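Local structure of fusarinine C esterase sidJ (Aspergillus fumigatus, 6GUP) at residues 134-139 against 269-274. The protein hydrolyses the ester bonds of the fungal siderophore fusarinine C, releasing fusarinine and iron, as a homodimeric alpha/beta-hydrolase. Numbering follows the deposited sequence.
Sequences SRPNPH and REQGLL
Q271 does most of the touching here, laying its side chain across the backbone carbonyls of S134 and R135. Walking along 269-274, R269 and E270 come first and pair with each other, R269 NH2 lying 3.1 Å from E270 OE2 in a salt bridge apart from 134-139. The next residue makes the crossing. In Q271 a chi2 of -62° folds CD back, and the amide rests against the C-terminal end of helix 125-134, where S134 is the last residue and R135 the first to leave helical angles. Q271 NE2 gives S134 O a hydrogen bond that is weak, 3.3 Å long and bent to 126° at the hydrogen. R135 O lies over the face of the amide, nearest its carbon, Q271 CD, at 3.2 Å: a carbonyl oxygen against an amide carbon rather than a hydrogen bond. Q271 OE1 and R135 O, both acceptors, are 3.4 Å apart and would probably repel each other mildly; R135 O is instead bonded by R154 NH1. P136 CA approaches Q271 OE1 at 3.7 Å, from the same side as R135 O.

At G272 the backbone leaves helical angles with a positive phi, and the chain turns to bring L273 back toward the loop. There one methyl, L273 CD2, meets the amide nitrogen N137 ND2 at 3.8 Å, the two side chains crossing obliquely. N137 has CG anti to its backbone N (chi1 -170°), and its OD1 is held by R154 N, which helps fix the amide beside the leucine.

This is partly buried packing in the alpha/beta-hydrolase fold, centred about 18 Å from the centre of the chain, with S134 and L273 buried and R135 and P136 exposed. The loop leaving helix 125-134 meets the short helix 268-271 just ahead of strand 278-283, while L273 also packs on L133 of helix 125-134 and bonds through its backbone to L157, shortly before the neighbouring parallel strand 159-163.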
ATOM      1  N   SER A 134      -3.505   6.515 -24.024  1.00 36.28           N
ATOM      2  CA  SER A 134      -3.617   5.808 -25.308  1.00 37.72           C
ATOM      3  C   SER A 134      -4.879   4.957 -25.492  1.00 39.58           C
ATOM      4  O   SER A 134      -5.340   4.784 -26.622  1.00 41.22           O
ATOM      5  CB  SER A 134      -2.381   4.930 -25.528  1.00 37.41           C
ATOM      6  OG  SER A 134      -2.304   3.887 -24.571  1.00 37.36           O
ATOM      7  N   ARG A 135      -5.433   4.431 -24.401  1.00 40.84           N
ATOM      8  CA  ARG A 135      -6.550   3.484 -24.489  1.00 42.61           C
ATOM      9  C   ARG A 135      -7.904   4.184 -24.668  1.00 43.98           C
ATOM     10  O   ARG A 135      -8.010   5.386 -24.414  1.00 42.31           O
ATOM     11  CB  ARG A 135      -6.576   2.581 -23.251  1.00 45.65           C
ATOM     12  CG  ARG A 135      -5.291   1.802 -22.993  1.00 50.44           C
ATOM     13  CD  ARG A 135      -4.754   1.059 -24.210  1.00 56.12           C
ATOM     14  NE  ARG A 135      -5.769   0.210 -24.842  1.00 61.96           N
ATOM     15  CZ  ARG A 135      -5.850  -1.123 -24.766  1.00 67.29           C
ATOM     16  NH1 ARG A 135      -6.842  -1.745 -25.401  1.00 69.44           N
ATOM     17  NH2 ARG A 135      -4.965  -1.853 -24.083  1.00 70.35           N
ATOM     18  N   PRO A 136      -8.941   3.432 -25.108  1.00 48.97           N
ATOM     19  CA  PRO A 136     -10.292   3.990 -25.256  1.00 51.25           C
ATOM     20  C   PRO A 136     -10.863   4.581 -23.967  1.00 53.30           C
ATOM     21  O   PRO A 136     -10.564   4.089 -22.875  1.00 51.52           O
ATOM     22  CB  PRO A 136     -11.127   2.779 -25.688  1.00 52.75           C
ATOM     23  CG  PRO A 136     -10.160   1.878 -26.358  1.00 53.59           C
ATOM     24  CD  PRO A 136      -8.880   2.042 -25.602  1.00 51.82           C
ATOM     25  N   ASN A 137     -11.688   5.616 -24.113  1.00 57.71           N
ATOM     26  CA  ASN A 137     -12.303   6.316 -22.986  1.00 64.21           C
ATOM     27  C   ASN A 137     -13.831   6.270 -23.132  1.00 72.11           C
ATOM     28  O   ASN A 137     -14.464   7.285 -23.442  1.00 73.01           O
ATOM     29  CB  ASN A 137     -11.780   7.761 -22.925  1.00 63.72           C
ATOM     30  CG  ASN A 137     -12.181   8.490 -21.650  1.00 61.96           C
ATOM     31  OD1 ASN A 137     -12.489   7.875 -20.626  1.00 60.90           O
ATOM     32  ND2 ASN A 137     -12.173   9.816 -21.709  1.00 61.23           N
ATOM     33  N   PRO A 138     -14.429   5.077 -22.924  1.00 82.08           N
ATOM     34  CA  PRO A 138     -15.876   4.949 -23.047  1.00 89.29           C
ATOM     35  C   PRO A 138     -16.636   5.565 -21.872  1.00 97.54           C
ATOM     36  O   PRO A 138     -16.073   5.798 -20.797  1.00 97.29           O
ATOM     37  CB  PRO A 138     -16.085   3.433 -23.092  1.00 90.08           C
ATOM     38  CG  PRO A 138     -14.976   2.904 -22.261  1.00 88.19           C
ATOM     39  CD  PRO A 138     -13.806   3.776 -22.613  1.00 84.51           C
ATOM     40  N   HIS A 139     -17.922   5.792 -22.112  1.00109.73           N
ATOM     41  CA  HIS A 139     -18.837   6.452 -21.177  1.00119.54           C
ATOM     42  C   HIS A 139     -19.886   5.408 -20.799  1.00113.43           C
ATOM     43  O   HIS A 139     -21.081   5.578 -21.049  1.00113.83           O
ATOM     44  CB  HIS A 139     -19.482   7.694 -21.822  1.00134.72           C
ATOM     45  CG  HIS A 139     -20.031   7.442 -23.194  1.00145.02           C
ATOM     46  ND1 HIS A 139     -19.217   7.277 -24.294  1.00148.54           N
ATOM     47  CD2 HIS A 139     -21.301   7.299 -23.641  1.00151.20           C
ATOM     48  CE1 HIS A 139     -19.960   7.045 -25.358  1.00153.81           C
ATOM     49  NE2 HIS A 139     -21.228   7.058 -24.993  1.00153.85           N
ATOM     50  N   ARG A 269      -2.681  11.324 -29.535  1.00 38.01           N
ATOM     51  CA  ARG A 269      -3.413  12.367 -30.268  1.00 39.35           C
ATOM     52  C   ARG A 269      -4.905  12.050 -30.430  1.00 39.03           C
ATOM     53  O   ARG A 269      -5.742  12.948 -30.330  1.00 39.53           O
ATOM     54  CB  ARG A 269      -2.796  12.598 -31.653  1.00 41.70           C
ATOM     55  CG  ARG A 269      -3.357  13.816 -32.385  1.00 44.26           C
ATOM     56  CD  ARG A 269      -2.777  13.984 -33.780  1.00 48.35           C
ATOM     57  NE  ARG A 269      -3.037  12.830 -34.643  1.00 52.00           N
ATOM     58  CZ  ARG A 269      -2.699  12.747 -35.931  1.00 55.85           C
ATOM     59  NH1 ARG A 269      -2.088  13.757 -36.553  1.00 58.78           N
ATOM     60  NH2 ARG A 269      -2.984  11.639 -36.612  1.00 56.01           N
ATOM     61  N   GLU A 270      -5.226  10.780 -30.673  1.00 39.44           N
ATOM     62  CA  GLU A 270      -6.594  10.370 -31.018  1.00 41.29           C
ATOM     63  C   GLU A 270      -7.563  10.401 -29.831  1.00 40.03           C
ATOM     64  O   GLU A 270      -8.716  10.806 -29.995  1.00 40.12           O
ATOM     65  CB  GLU A 270      -6.605   8.972 -31.657  1.00 43.93           C
ATOM     66  CG  GLU A 270      -5.683   8.791 -32.863  1.00 49.43           C
ATOM     67  CD  GLU A 270      -5.907   9.814 -33.965  1.00 55.17           C
ATOM     68  OE1 GLU A 270      -7.078  10.139 -34.257  1.00 57.15           O
ATOM     69  OE2 GLU A 270      -4.907  10.289 -34.544  1.00 56.22           O
ATOM     70  N   GLN A 271      -7.105   9.979 -28.651  1.00 38.69           N
ATOM     71  CA  GLN A 271      -7.973   9.915 -27.462  1.00 38.46           C
ATOM     72  C   GLN A 271      -8.276  11.289 -26.848  1.00 38.43           C
ATOM     73  O   GLN A 271      -9.283  11.443 -26.153  1.00 39.09           O
ATOM     74  CB  GLN A 271      -7.375   8.995 -26.390  1.00 40.03           C
ATOM     75  CG  GLN A 271      -7.125   7.552 -26.826  1.00 41.99           C
ATOM     76  CD  GLN A 271      -8.377   6.796 -27.244  1.00 44.26           C
ATOM     77  OE1 GLN A 271      -9.498   7.166 -26.894  1.00 46.21           O
ATOM     78  NE2 GLN A 271      -8.183   5.714 -27.990  1.00 44.53           N
ATOM     79  N   GLY A 272      -7.410  12.273 -27.092  1.00 39.63           N
ATOM     80  CA  GLY A 272      -7.644  13.653 -26.655  1.00 40.33           C
ATOM     81  C   GLY A 272      -7.515  13.896 -25.159  1.00 40.63           C
ATOM     82  O   GLY A 272      -8.196  14.771 -24.617  1.00 41.82           O
ATOM     83  N   LEU A 273      -6.641  13.137 -24.496  1.00 39.51           N
ATOM     84  CA  LEU A 273      -6.437  13.251 -23.046  1.00 39.33           C
ATOM     85  C   LEU A 273      -5.100  13.900 -22.663  1.00 38.38           C
ATOM     86  O   LEU A 273      -4.716  13.872 -21.490  1.00 39.66           O
ATOM     87  CB  LEU A 273      -6.576  11.874 -22.386  1.00 41.21           C
ATOM     88  CG  LEU A 273      -7.953  11.211 -22.507  1.00 44.59           C
ATOM     89  CD1 LEU A 273      -7.887   9.787 -21.985  1.00 43.49           C
ATOM     90  CD2 LEU A 273      -9.025  11.995 -21.766  1.00 47.64           C
ATOM     91  N   LEU A 274      -4.406  14.496 -23.634  1.00 37.34           N
ATOM     92  CA  LEU A 274      -3.209  15.292 -23.363  1.00 35.98           C
ATOM     93  C   LEU A 274      -3.282  16.614 -24.123  1.00 38.23           C
ATOM     94  O   LEU A 274      -2.900  16.685 -25.294  1.00 37.71           O
ATOM     95  CB  LEU A 274      -1.939  14.515 -23.743  1.00 33.31           C
ATOM     96  CG  LEU A 274      -0.580  15.202 -23.541  1.00 32.82           C
ATOM     97  CD1 LEU A 274      -0.409  15.720 -22.120  1.00 32.75           C
ATOM     98  CD2 LEU A 274       0.553  14.248 -23.894  1.00 31.93           C
TER